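Local coordinates for protein Beta/alpha-amylase (Paenibacillus polymyxa, PDB 3VOC) that releases successive maltose units from the non-reducing ends of alpha-1,4-glucans, as the beta-amylase catalytic domain of a precursor that also yields an alpha-amylase, at residues Asp41-Tyr46 and Cys91-Pro96; Ala50-Phe55 and Gly130-Glu135; Trp74-Ser79 and Ser149-Ile154; Ser139-Phe144 and Ser270-Arg275. One frame throughout, in Å; residues are numbered along the deposited sequence.

How the contacts relate
From the N terminus, residues 41-46, 50-55 and 74-79 open contacts 1, 2 and 3 one after another, and 91-96 then closes contact 1, bringing the loop around strand 92-93 back to the end of strand 37-43. Residues 130-135 close contact 2 by drawing helix 127-144 to the calcium, and 149-154 close contact 3 by laying strand 153-156 beside strand 73-79. Contacts 1, 2 and 3 thus cross one another; none nests. Contact 4 opens farther along helix 127-144 at 139-144, crosses contact 3, and closes last at 270-275, the loop leading into strand 275-279. Contacts 1 and 3 share the barrel sheet, contacts 2 and 4 the helix.

Contact 1 (Asp41-Tyr46 and Cys91-Pro96)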
loop_
_atom_site.group_PDB
_atom_site.type_symbol
_atom_site.label_atom_id
_atom_site.label_comp_id
_atom_site.label_asym_id
_atom_site.label_seq_id
_atom_site.Cartn_x
_atom_site.Cartn_y
_atom_site.Cartn_z
ATOM N N ASP A 41 11.897 -1.241 -2.399
ATOM C CA ASP A 41 11.612 -0.432 -1.224
ATOM C C ASP A 41 12.796 0.485 -0.927
ATOM O O ASP A 41 13.900 0.009 -0.640
ATOM C CB ASP A 41 11.329 -1.293 0.000
ATOM C CG ASP A 41 9.884 -1.747 0.070
ATOM O OD1 ASP A 41 8.970 -0.911 -0.052
ATOM O OD2 ASP A 41 9.668 -2.946 0.268
ATOM N N VAL A 42 12.562 1.790 -1.041
ATOM C CA VAL A 42 13.566 2.807 -0.660
ATOM C C VAL A 42 13.144 3.251 0.729
ATOM O O VAL A 42 12.265 4.118 0.894
ATOM C CB VAL A 42 13.649 3.952 -1.702
ATOM C CG1 VAL A 42 14.720 4.983 -1.336
ATOM C CG2 VAL A 42 13.930 3.369 -3.109
ATOM N N TRP A 43 13.728 2.592 1.734
ATOM C CA TRP A 43 13.259 2.740 3.125
ATOM C C TRP A 43 13.540 4.135 3.710
ATOM O O TRP A 43 14.690 4.580 3.761
ATOM C CB TRP A 43 13.897 1.667 4.026
ATOM C CG TRP A 43 13.457 0.285 3.685
ATOM C CD1 TRP A 43 14.186 -0.675 3.057
ATOM C CD2 TRP A 43 12.163 -0.284 3.928
ATOM N NE1 TRP A 43 13.431 -1.812 2.902
ATOM C CE2 TRP A 43 12.184 -1.599 3.424
ATOM C CE3 TRP A 43 10.983 0.200 4.519
ATOM C CZ2 TRP A 43 11.069 -2.454 3.483
ATOM C CZ3 TRP A 43 9.868 -0.653 4.589
ATOM C CH2 TRP A 43 9.924 -1.968 4.072
ATOM N N TRP A 44 12.497 4.811 4.180
ATOM C CA TRP A 44 12.686 6.084 4.870
ATOM C C TRP A 44 13.739 5.980 5.983
ATOM O O TRP A 44 14.601 6.869 6.137
ATOM C CB TRP A 44 11.354 6.581 5.439
ATOM C CG TRP A 44 11.336 8.068 5.734
ATOM C CD1 TRP A 44 12.315 9.006 5.409
ATOM C CD2 TRP A 44 10.278 8.796 6.362
ATOM N NE1 TRP A 44 11.915 10.251 5.822
ATOM C CE2 TRP A 44 10.672 10.154 6.406
ATOM C CE3 TRP A 44 9.022 8.429 6.896
ATOM C CZ2 TRP A 44 9.866 11.145 6.972
ATOM C CZ3 TRP A 44 8.220 9.409 7.434
ATOM C CH2 TRP A 44 8.644 10.761 7.476
ATOM N N GLY A 45 13.671 4.875 6.733
ATOM C CA GLY A 45 14.570 4.608 7.860
ATOM C C GLY A 45 16.033 4.495 7.454
ATOM O O GLY A 45 16.914 4.693 8.282
ATOM N N TYR A 46 16.281 4.166 6.182
ATOM C CA TYR A 46 17.631 4.088 5.633
ATOM C C TYR A 46 18.161 5.435 5.170
ATOM O O TYR A 46 19.377 5.648 5.174
ATOM C CB TYR A 46 17.677 3.164 4.412
ATOM C CG TYR A 46 17.773 1.678 4.683
ATOM C CD1 TYR A 46 17.510 1.147 5.939
ATOM C CD2 TYR A 46 18.086 0.787 3.643
ATOM C CE1 TYR A 46 17.575 -0.240 6.178
ATOM C CE2 TYR A 46 18.163 -0.597 3.871
ATOM C CZ TYR A 46 17.901 -1.099 5.132
ATOM O OH TYR A 46 17.953 -2.457 5.368
ATOM N N CYS A 91 12.463 -8.392 9.542
ATOM C CA CYS A 91 13.184 -7.165 9.244
ATOM C C CYS A 91 13.032 -6.220 10.424
ATOM O O CYS A 91 12.176 -6.427 11.286
ATOM C CB CYS A 91 12.653 -6.530 7.956
ATOM S SG CYS A 91 10.876 -6.219 7.972
ATOM N N ASN A 92 13.884 -5.203 10.479
ATOM C CA ASN A 92 13.781 -4.194 11.516
ATOM C C ASN A 92 14.189 -2.859 10.952
ATOM O O ASN A 92 15.340 -2.448 11.088
ATOM C CB ASN A 92 14.640 -4.551 12.728
ATOM C CG ASN A 92 14.430 -3.596 13.882
ATOM O OD1 ASN A 92 13.632 -2.643 13.786
ATOM N ND2 ASN A 92 15.147 -3.834 14.990
ATOM N N ILE A 93 13.246 -2.194 10.287
ATOM C CA ILE A 93 13.541 -0.918 9.646
ATOM C C ILE A 93 12.457 0.080 10.058
ATOM O O ILE A 93 11.469 0.285 9.336
ATOM C CB ILE A 93 13.651 -1.036 8.094
ATOM C CG1 ILE A 93 14.539 -2.238 7.707
ATOM C CG2 ILE A 93 14.162 0.308 7.498
ATOM C CD1 ILE A 93 14.483 -2.657 6.215
ATOM N N PRO A 94 12.642 0.705 11.228
ATOM C CA PRO A 94 11.620 1.604 11.751
ATOM C C PRO A 94 11.593 2.917 10.977
ATOM O O PRO A 94 12.494 3.189 10.179
ATOM C CB PRO A 94 12.056 1.810 13.217
ATOM C CG PRO A 94 13.560 1.666 13.174
ATOM C CD PRO A 94 13.827 0.621 12.109
ATOM N N LEU A 95 10.543 3.702 11.170
ATOM C CA LEU A 95 10.559 5.099 10.714
ATOM C C LEU A 95 11.753 5.832 11.343
ATOM O O LEU A 95 12.224 5.426 12.405
ATOM C CB LEU A 95 9.256 5.799 11.103
ATOM C CG LEU A 95 7.932 5.243 10.551
ATOM C CD1 LEU A 95 6.766 6.085 11.055
ATOM C CD2 LEU A 95 7.935 5.194 9.019
ATOM N N PRO A 96 12.254 6.908 10.693
ATOM C CA PRO A 96 13.338 7.690 11.294
ATOM C C PRO A 96 13.046 8.011 12.763
ATOM O O PRO A 96 11.967 8.533 13.091
ATOM C CB PRO A 96 13.345 8.960 10.444
ATOM C CG PRO A 96 12.938 8.459 9.066
ATOM C CD PRO A 96 11.842 7.457 9.382
HETATM O O HOH W 1 11.311 3.123 7.262
#
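Ile93 carries the tightest part of this contact, packed against Trp43 and Tyr46 where strand 37-43 gives way to a short helix. Its CD1 lies over the face of the Trp43 five-membered ring, 3.6 Å from the centroid and only 12° off the normal, a CH-pi contact; Asp41 CB lies against the opposite face of that indole. The second branch, Ile93 CG2, touches both Trp43 CB and Tyr46 CE1, 3.7 Å from each. A second CH-pi pair follows along the chain: Trp44 has CG anti to the backbone N (chi1 -160°), and Pro96 CG sits 3.6 Å above the centroid of its five-membered ring. Leu95 CD2 adds a looser touch on Trp44 CE3. Between these tight apolar grips the packing is looser and partly wet: Gly45 CA makes a CA-H...O contact with Pro94 O at 3.4 Å, a CB on Gly45 would run into this oxygen, and a water bridges Gly45 N to it; the exposed Pro94 marks the solvent side. Trp44 NE1 is hydrogen-bonded to Glu48 OE1, a calcium ligand; an alanine in place of Trp44 would lose both the platform under Pro96 and that bond, and would probably loosen the loop and the ligand. The arrangement is that of a TIM-barrel strand end covered by a loop, tied by the Cys83-Cys91 disulfide, beside Asp41 and His81, which probably bind substrate.

Contact 2 (Ala50-Phe55 and Gly130-Glu135); sequences AGDNQF and GKQYDE. With CA (calcium ion), chain B.
This is a metal-mediated surface contact, a calcium site joining the loop between helices 44-47 and 58-69 to helix 127-144 on the outside of the TIM barrel. Both segments offer ligands in pairs. A type II turn from Gly51 to Gln54 places Asp52 and Asn53 at its two corners, Asn53 with positive phi (65°), and both side chains reach forward to the ion. On the helix, Gln132 and Glu135 stand three residues apart, nearly one turn, and so project from the same face; Gln132 bends at chi2 (-60°) whereas Glu135 runs extended beyond CG. Calcium lies 2.3 Å from Asp52 OD1 and 2.2 Å from Glu135 OE1, with Asn53 OD1, Gln132 OE1 and a water alongside. Glu48 completes six ligands, three of them carboxylates; the charge of the cation probably offsets the repulsion among the oxygens crowded around it. The bound water also donates to Gln132 O, which lies 2.8 Å from it. Second-sphere bonds steady the ligands: another water bridges Asp52 OD2, at 2.5 Å, and Glu135 OE2, while Gln132 NE2 reaches the Asp52 carboxylate only weakly. The best direct hydrogen bond between the segments is almost straight: Asn53 ND2 donates to Glu135 OE2 at 3.1 Å and 171°, from above the carboxylate plane yet within the plane of its own amide.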
loop_
_atom_site.group_PDB
_atom_site.type_symbol
_atom_site.label_atom_id
_atom_site.label_comp_id
_atom_site.label_asym_id
_atom_site.label_seq_id
_atom_site.Cartn_x
_atom_site.Cartn_y
_atom_site.Cartn_z
ATOM N N ALA A 50 19.500 9.972 10.308
ATOM C CA ALA A 50 20.387 10.695 11.230
ATOM C C ALA A 50 19.723 11.914 11.870
ATOM O O ALA A 50 20.086 12.313 12.983
ATOM C CB ALA A 50 21.678 11.102 10.499
ATOM N N GLY A 51 18.774 12.514 11.161
ATOM C CA GLY A 51 18.131 13.740 11.618
ATOM C C GLY A 51 17.205 14.272 10.547
ATOM O O GLY A 51 17.308 13.874 9.383
ATOM N N ASP A 52 16.300 15.165 10.938
ATOM C CA ASP A 52 15.363 15.768 9.997
ATOM C C ASP A 52 16.154 16.462 8.897
ATOM O O ASP A 52 16.982 17.333 9.166
ATOM C CB ASP A 52 14.421 16.756 10.702
ATOM C CG ASP A 52 13.274 17.227 9.806
ATOM O OD1 ASP A 52 13.094 16.696 8.686
ATOM O OD2 ASP A 52 12.542 18.151 10.221
ATOM N N ASN A 53 15.924 16.008 7.668
ATOM C CA ASN A 53 16.574 16.553 6.472
ATOM C C ASN A 53 18.077 16.334 6.429
ATOM O O ASN A 53 18.805 17.069 5.769
ATOM C CB ASN A 53 16.201 18.023 6.256
ATOM C CG ASN A 53 14.716 18.214 6.049
ATOM O OD1 ASN A 53 13.992 17.273 5.727
ATOM N ND2 ASN A 53 14.252 19.433 6.232
ATOM N N GLN A 54 18.527 15.305 7.134
ATOM C CA GLN A 54 19.877 14.815 6.999
ATOM C C GLN A 54 19.784 13.475 6.265
ATOM O O GLN A 54 19.378 12.461 6.834
ATOM C CB GLN A 54 20.552 14.676 8.368
ATOM C CG GLN A 54 21.997 14.289 8.266
ATOM C CD GLN A 54 22.733 14.231 9.607
ATOM O OE1 GLN A 54 22.300 14.788 10.624
ATOM N NE2 GLN A 54 23.859 13.532 9.603
ATOM N N PHE A 55 20.164 13.485 4.996
ATOM C CA PHE A 55 19.918 12.346 4.114
ATOM C C PHE A 55 21.161 11.518 3.867
ATOM O O PHE A 55 22.282 12.038 3.890
ATOM C CB PHE A 55 19.337 12.842 2.779
ATOM C CG PHE A 55 17.986 13.470 2.920
ATOM C CD1 PHE A 55 16.826 12.666 2.987
ATOM C CD2 PHE A 55 17.857 14.855 2.995
ATOM C CE1 PHE A 55 15.570 13.252 3.139
ATOM C CE2 PHE A 55 16.601 15.438 3.144
ATOM C CZ PHE A 55 15.457 14.626 3.220
ATOM N N GLY A 130 2.484 15.368 5.566
ATOM C CA GLY A 130 2.605 15.908 4.194
ATOM C C GLY A 130 3.919 16.639 3.981
ATOM O O GLY A 130 4.594 16.447 2.960
ATOM N N LYS A 131 4.294 17.455 4.960
ATOM C CA LYS A 131 5.525 18.245 4.893
ATOM C C LYS A 131 6.726 17.316 4.837
ATOM O O LYS A 131 7.596 17.486 3.993
ATOM C CB LYS A 131 5.643 19.191 6.105
ATOM C CG LYS A 131 6.877 20.093 6.052
ATOM C CD LYS A 131 6.959 21.050 7.242
ATOM C CE LYS A 131 8.163 21.975 7.084
ATOM N NZ LYS A 131 8.520 22.620 8.377
ATOM N N GLN A 132 6.779 16.345 5.749
ATOM C CA GLN A 132 7.877 15.367 5.747
ATOM C C GLN A 132 8.014 14.615 4.414
ATOM O O GLN A 132 9.124 14.452 3.916
ATOM C CB GLN A 132 7.768 14.388 6.920
ATOM C CG GLN A 132 8.093 15.009 8.291
ATOM C CD GLN A 132 9.511 15.570 8.395
ATOM O OE1 GLN A 132 10.460 15.044 7.803
ATOM N NE2 GLN A 132 9.658 16.639 9.171
ATOM N N TYR A 133 6.899 14.180 3.823
ATOM C CA TYR A 133 6.983 13.436 2.560
ATOM C C TYR A 133 7.429 14.360 1.432
ATOM O O TYR A 133 8.184 13.961 0.559
ATOM C CB TYR A 133 5.643 12.793 2.189
ATOM C CG TYR A 133 5.193 11.588 3.037
ATOM C CD1 TYR A 133 5.631 11.402 4.356
ATOM C CD2 TYR A 133 4.277 10.677 2.525
ATOM C CE1 TYR A 133 5.184 10.308 5.114
ATOM C CE2 TYR A 133 3.824 9.583 3.277
ATOM C CZ TYR A 133 4.272 9.421 4.573
ATOM O OH TYR A 133 3.808 8.361 5.315
ATOM N N ASP A 134 6.934 15.593 1.458
ATOM C CA ASP A 134 7.336 16.619 0.478
ATOM C C ASP A 134 8.861 16.820 0.504
ATOM O O ASP A 134 9.506 16.815 -0.551
ATOM C CB ASP A 134 6.568 17.926 0.759
ATOM C CG ASP A 134 6.755 18.992 -0.325
ATOM O OD1 ASP A 134 7.125 18.674 -1.471
ATOM O OD2 ASP A 134 6.498 20.168 -0.014
ATOM N N GLU A 135 9.445 16.977 1.697
ATOM C CA GLU A 135 10.905 17.101 1.820
ATOM C C GLU A 135 11.642 15.863 1.305
ATOM O O GLU A 135 12.691 15.980 0.670
ATOM C CB GLU A 135 11.328 17.323 3.276
ATOM C CG GLU A 135 10.774 18.600 3.918
ATOM C CD GLU A 135 10.997 18.623 5.421
ATOM O OE1 GLU A 135 11.003 17.541 6.061
ATOM O OE2 GLU A 135 11.159 19.729 5.971
HETATM CA CA CA B . 12.346 15.856 6.706
HETATM O O HOH W 2 11.367 19.734 8.653
HETATM O O HOH W 3 11.700 14.461 4.941
#

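Contact 3 (Trp74-Ser79 and Ser149-Ile154)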
loop_
_atom_site.group_PDB
_atom_site.type_symbol
_atom_site.label_atom_id
_atom_site.label_comp_id
_atom_site.label_asym_id
_atom_site.label_seq_id
_atom_site.Cartn_x
_atom_site.Cartn_y
_atom_site.Cartn_z
ATOM N N TRP A 74 14.906 0.793 -13.149
ATOM C CA TRP A 74 14.745 0.837 -11.688
ATOM C C TRP A 74 13.457 1.540 -11.282
ATOM O O TRP A 74 13.230 2.677 -11.665
ATOM C CB TRP A 74 15.924 1.558 -11.034
ATOM C CG TRP A 74 15.979 1.381 -9.516
ATOM C CD1 TRP A 74 15.884 0.196 -8.816
ATOM C CD2 TRP A 74 16.160 2.411 -8.529
ATOM N NE1 TRP A 74 15.993 0.434 -7.462
ATOM C CE2 TRP A 74 16.170 1.779 -7.258
ATOM C CE3 TRP A 74 16.325 3.806 -8.594
ATOM C CZ2 TRP A 74 16.326 2.499 -6.059
ATOM C CZ3 TRP A 74 16.488 4.521 -7.396
ATOM C CH2 TRP A 74 16.479 3.869 -6.152
ATOM N N VAL A 75 12.618 0.864 -10.501
ATOM C CA VAL A 75 11.365 1.470 -10.043
ATOM C C VAL A 75 11.411 1.612 -8.534
ATOM O O VAL A 75 11.207 0.635 -7.800
ATOM C CB VAL A 75 10.118 0.679 -10.488
ATOM C CG1 VAL A 75 8.824 1.303 -9.889
ATOM C CG2 VAL A 75 10.047 0.627 -12.023
ATOM N N PRO A 76 11.710 2.827 -8.055
ATOM C CA PRO A 76 11.803 3.040 -6.619
ATOM C C PRO A 76 10.414 3.175 -5.983
ATOM O O PRO A 76 9.513 3.770 -6.582
ATOM C CB PRO A 76 12.561 4.362 -6.529
ATOM C CG PRO A 76 12.081 5.114 -7.746
ATOM C CD PRO A 76 11.965 4.061 -8.820
ATOM N N ILE A 77 10.251 2.571 -4.808
ATOM C CA ILE A 77 9.093 2.795 -3.969
ATOM C C ILE A 77 9.617 3.688 -2.850
ATOM O O ILE A 77 10.530 3.299 -2.131
ATOM C CB ILE A 77 8.547 1.477 -3.351
ATOM C CG1 ILE A 77 8.258 0.437 -4.460
ATOM C CG2 ILE A 77 7.292 1.775 -2.492
ATOM C CD1 ILE A 77 8.236 -1.061 -3.975
ATOM N N ILE A 78 9.065 4.889 -2.717
ATOM C CA ILE A 78 9.471 5.753 -1.604
ATOM C C ILE A 78 8.769 5.256 -0.322
ATOM O O ILE A 78 7.617 5.596 -0.031
ATOM C CB ILE A 78 9.211 7.238 -1.889
ATOM C CG1 ILE A 78 9.752 7.628 -3.278
ATOM C CG2 ILE A 78 9.823 8.107 -0.755
ATOM C CD1 ILE A 78 11.261 7.314 -3.507
ATOM N N SER A 79 9.470 4.414 0.419
ATOM C CA SER A 79 8.828 3.592 1.447
ATOM C C SER A 79 8.851 4.266 2.818
ATOM O O SER A 79 9.747 4.015 3.630
ATOM C CB SER A 79 9.499 2.224 1.503
ATOM O OG SER A 79 9.282 1.562 0.279
ATOM N N SER A 149 16.946 8.510 -16.938
ATOM C CA SER A 149 16.738 7.562 -18.030
ATOM C C SER A 149 16.466 6.112 -17.591
ATOM O O SER A 149 15.946 5.324 -18.380
ATOM C CB SER A 149 17.921 7.556 -18.986
ATOM O OG SER A 149 19.023 6.861 -18.430
ATOM N N ILE A 150 16.824 5.745 -16.369
ATOM C CA ILE A 150 16.562 4.366 -15.936
ATOM C C ILE A 150 15.302 4.191 -15.078
ATOM O O ILE A 150 14.934 3.058 -14.747
ATOM C CB ILE A 150 17.786 3.718 -15.246
ATOM C CG1 ILE A 150 17.952 4.249 -13.816
ATOM C CG2 ILE A 150 19.057 3.893 -16.132
ATOM C CD1 ILE A 150 18.809 3.358 -12.919
ATOM N N ILE A 151 14.656 5.298 -14.711
ATOM C CA ILE A 151 13.462 5.253 -13.849
ATOM C C ILE A 151 12.207 5.471 -14.704
ATOM O O ILE A 151 11.944 6.581 -15.153
ATOM C CB ILE A 151 13.552 6.276 -12.690
ATOM C CG1 ILE A 151 14.743 5.959 -11.778
ATOM C CG2 ILE A 151 12.239 6.311 -11.873
ATOM C CD1 ILE A 151 15.007 7.006 -10.711
ATOM N N PRO A 152 11.436 4.399 -14.952
ATOM C CA PRO A 152 10.271 4.526 -15.831
ATOM C C PRO A 152 8.969 4.829 -15.095
ATOM O O PRO A 152 7.958 5.126 -15.732
ATOM C CB PRO A 152 10.174 3.138 -16.456
ATOM C CG PRO A 152 10.652 2.218 -15.362
ATOM C CD PRO A 152 11.695 2.994 -14.581
ATOM N N LYS A 153 9.005 4.755 -13.769
ATOM C CA LYS A 153 7.803 4.811 -12.946
ATOM C C LYS A 153 8.264 4.949 -11.506
ATOM O O LYS A 153 9.343 4.457 -11.142
ATOM C CB LYS A 153 6.980 3.528 -13.147
ATOM C CG LYS A 153 5.651 3.499 -12.419
ATOM C CD LYS A 153 4.647 2.646 -13.173
ATOM C CE LYS A 153 3.209 3.112 -12.848
ATOM N NZ LYS A 153 2.182 2.500 -13.731
ATOM N N ILE A 154 7.479 5.640 -10.687
ATOM C CA ILE A 154 7.795 5.778 -9.255
ATOM C C ILE A 154 6.583 5.384 -8.420
ATOM O O ILE A 154 5.467 5.769 -8.766
ATOM C CB ILE A 154 8.207 7.238 -8.902
ATOM C CG1 ILE A 154 9.454 7.645 -9.716
ATOM C CG2 ILE A 154 8.453 7.385 -7.387
ATOM C CD1 ILE A 154 9.810 9.145 -9.691
#
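Trp74 and Ile151 lie side by side and point the same way, the indole CE3 4.1 Å from Ile151 CD1, with the ring carried there by CG anti to the backbone N (chi1 -168°). The backbone of Trp74 holds this alignment: its N donates to Ile150 O at 2.8 Å in a nearly straight bond (173°), lying in the carbonyl plane, and Ile151 CA brings its hydrogen toward Trp74 O. Pro76 shares this outer face. Its CB rests on one face of the Trp74 ring, its CD meets Ile151 CG2 at 3.8 Å, the two side chains crossing at about a right angle, and its CG leans obliquely on Ile154 CG1. Val75 faces the other side of the strand, CG2 on Pro152 CG at 3.7 Å and CG1 beside Lys153 O. Lys153 O is buried without a polar partner, 3.5 Å from Pro76 CD, where another residue would offer an N-H. The Lys153 side chain leads away to Asp318 and Asn357. Outer residues under helices 58-69 and 127-144 and inner ones facing the barrel core are the pattern of adjacent parallel TIM-barrel strands, here 73-79 and 153-156, joined through helix 127-144 in a beta-alpha-beta crossover.

Contact 4 (Ser139-Phe144 and Ser270-Arg275); sequences SFAENF and SVFGVR
Ser139 O is gripped twice by one residue: Asn143 N donates to it as the regular helical bond at 2.9 Å, and Asn143 ND2 adds a nearly straight one (173°) at 2.9 Å, arriving from above the carbonyl plane. The other end of that amide, Asn143 OD1, is bonded to Lys61. Phe140, Ala141 and Phe144 of the same helix meet the loop before strand 275-279, and there the contact is apolar. Phe272, with CG anti to its carbonyl carbon (chi1 -58°), pushes its ring tip against the last turn. Its CE1 meets Ala141 CA at 3.8 Å, and its CZ approaches Phe140 CE2 at 4.1 Å, the two side chains crossing at about a right angle. The ring edge points at the helix end: Phe144 O lies near the ring plane, 3.4 Å from Phe272 CE2. Val271 CG1 covers the centre of one face of this ring at 3.8 Å, which limits its tilt, while Val271 CG2 only brushes Ala141 CB. An alanine in place of Phe272 would lose the touches on Phe140, Ala141 and Phe144, and would probably loosen the loop's hold on the helix end. Phe272 also rests on Ile151 and Ile154, Phe140 on Trp74, Pro76 and Ile78 of strand 73-79, and Phe144 on helix 58-69, so the contact fills the layer between barrel strands and surrounding helices.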
loop_
_atom_site.group_PDB
_atom_site.type_symbol
_atom_site.label_atom_id
_atom_site.label_comp_id
_atom_site.label_asym_id
_atom_site.label_seq_id
_atom_site.Cartn_x
_atom_site.Cartn_y
_atom_site.Cartn_z
ATOM N N SER A 139 14.136 15.634 -1.870
ATOM C CA SER A 139 15.480 15.130 -1.749
ATOM C C SER A 139 15.745 13.996 -2.736
ATOM O O SER A 139 16.821 13.952 -3.341
ATOM C CB SER A 139 15.787 14.667 -0.327
ATOM O OG SER A 139 17.167 14.388 -0.231
ATOM N N PHE A 140 14.781 13.084 -2.895
ATOM C CA PHE A 140 14.958 11.987 -3.854
ATOM C C PHE A 140 15.152 12.521 -5.263
ATOM O O PHE A 140 16.056 12.097 -5.995
ATOM C CB PHE A 140 13.754 11.022 -3.840
ATOM C CG PHE A 140 13.912 9.883 -4.794
ATOM C CD1 PHE A 140 14.731 8.793 -4.480
ATOM C CD2 PHE A 140 13.289 9.911 -6.025
ATOM C CE1 PHE A 140 14.914 7.740 -5.402
ATOM C CE2 PHE A 140 13.469 8.873 -6.947
ATOM C CZ PHE A 140 14.278 7.792 -6.635
ATOM N N ALA A 141 14.288 13.459 -5.643
ATOM C CA ALA A 141 14.317 14.044 -6.969
ATOM C C ALA A 141 15.676 14.689 -7.229
ATOM O O ALA A 141 16.279 14.489 -8.286
ATOM C CB ALA A 141 13.189 15.067 -7.114
ATOM N N GLU A 142 16.157 15.448 -6.245
ATOM C CA GLU A 142 17.446 16.126 -6.335
ATOM C C GLU A 142 18.618 15.139 -6.446
ATOM O O GLU A 142 19.540 15.329 -7.247
ATOM C CB GLU A 142 17.618 17.036 -5.110
ATOM C CG GLU A 142 18.811 17.967 -5.164
ATOM C CD GLU A 142 18.675 19.113 -4.169
ATOM O OE1 GLU A 142 18.831 18.865 -2.947
ATOM O OE2 GLU A 142 18.399 20.257 -4.614
ATOM N N ASN A 143 18.570 14.061 -5.675
ATOM C CA ASN A 143 19.671 13.099 -5.676
ATOM C C ASN A 143 19.676 12.108 -6.834
ATOM O O ASN A 143 20.735 11.576 -7.206
ATOM C CB ASN A 143 19.729 12.356 -4.349
ATOM C CG ASN A 143 20.370 13.191 -3.265
ATOM O OD1 ASN A 143 21.568 13.091 -3.034
ATOM N ND2 ASN A 143 19.583 14.039 -2.621
ATOM N N PHE A 144 18.496 11.865 -7.396
ATOM C CA PHE A 144 18.349 10.867 -8.440
ATOM C C PHE A 144 17.990 11.399 -9.819
ATOM O O PHE A 144 17.756 10.609 -10.742
ATOM C CB PHE A 144 17.396 9.767 -7.973
ATOM C CG PHE A 144 18.007 8.881 -6.924
ATOM C CD1 PHE A 144 18.618 7.683 -7.275
ATOM C CD2 PHE A 144 18.022 9.275 -5.580
ATOM C CE1 PHE A 144 19.201 6.872 -6.302
ATOM C CE2 PHE A 144 18.610 8.461 -4.604
ATOM C CZ PHE A 144 19.197 7.272 -4.966
ATOM N N SER A 270 8.564 17.491 -13.204
ATOM C CA SER A 270 9.526 18.257 -14.019
ATOM C C SER A 270 10.957 17.692 -13.969
ATOM O O SER A 270 11.855 18.217 -14.611
ATOM C CB SER A 270 9.499 19.734 -13.627
ATOM O OG SER A 270 9.971 19.887 -12.305
ATOM N N VAL A 271 11.165 16.613 -13.220
ATOM C CA VAL A 271 12.482 16.001 -13.111
ATOM C C VAL A 271 12.453 14.669 -13.848
ATOM O O VAL A 271 13.276 14.418 -14.735
ATOM C CB VAL A 271 12.900 15.826 -11.628
ATOM C CG1 VAL A 271 14.194 15.031 -11.512
ATOM C CG2 VAL A 271 13.034 17.217 -10.941
ATOM N N PHE A 272 11.482 13.828 -13.497
ATOM C CA PHE A 272 11.323 12.523 -14.126
ATOM C C PHE A 272 10.217 12.516 -15.173
ATOM O O PHE A 272 10.405 11.984 -16.258
ATOM C CB PHE A 272 11.066 11.467 -13.055
ATOM C CG PHE A 272 12.162 11.394 -12.029
ATOM C CD1 PHE A 272 11.946 11.849 -10.729
ATOM C CD2 PHE A 272 13.427 10.926 -12.385
ATOM C CE1 PHE A 272 12.965 11.790 -9.778
ATOM C CE2 PHE A 272 14.458 10.872 -11.447
ATOM C CZ PHE A 272 14.232 11.298 -10.144
ATOM N N GLY A 273 9.065 13.096 -14.840
ATOM C CA GLY A 273 7.935 13.132 -15.768
ATOM C C GLY A 273 7.425 11.738 -16.102
ATOM O O GLY A 273 7.024 11.466 -17.238
ATOM N N VAL A 274 7.416 10.855 -15.111
ATOM C CA VAL A 274 6.933 9.488 -15.321
ATOM C C VAL A 274 5.626 9.277 -14.556
ATOM O O VAL A 274 5.263 10.105 -13.722
ATOM C CB VAL A 274 7.977 8.449 -14.853
ATOM C CG1 VAL A 274 9.224 8.467 -15.761
ATOM C CG2 VAL A 274 8.331 8.677 -13.359
ATOM N N ARG A 275 4.916 8.186 -14.849
ATOM C CA ARG A 275 3.735 7.795 -14.050
ATOM C C ARG A 275 4.123 7.542 -12.591
ATOM O O ARG A 275 5.174 6.954 -12.311
ATOM C CB ARG A 275 3.079 6.513 -14.603
ATOM C CG ARG A 275 2.496 6.612 -16.021
ATOM C CD ARG A 275 1.550 7.799 -16.166
ATOM N NE ARG A 275 0.425 7.702 -15.239
ATOM C CZ ARG A 275 -0.424 8.690 -14.981
ATOM N NH1 ARG A 275 -0.280 9.870 -15.571
ATOM N NH2 ARG A 275 -1.416 8.512 -14.109
#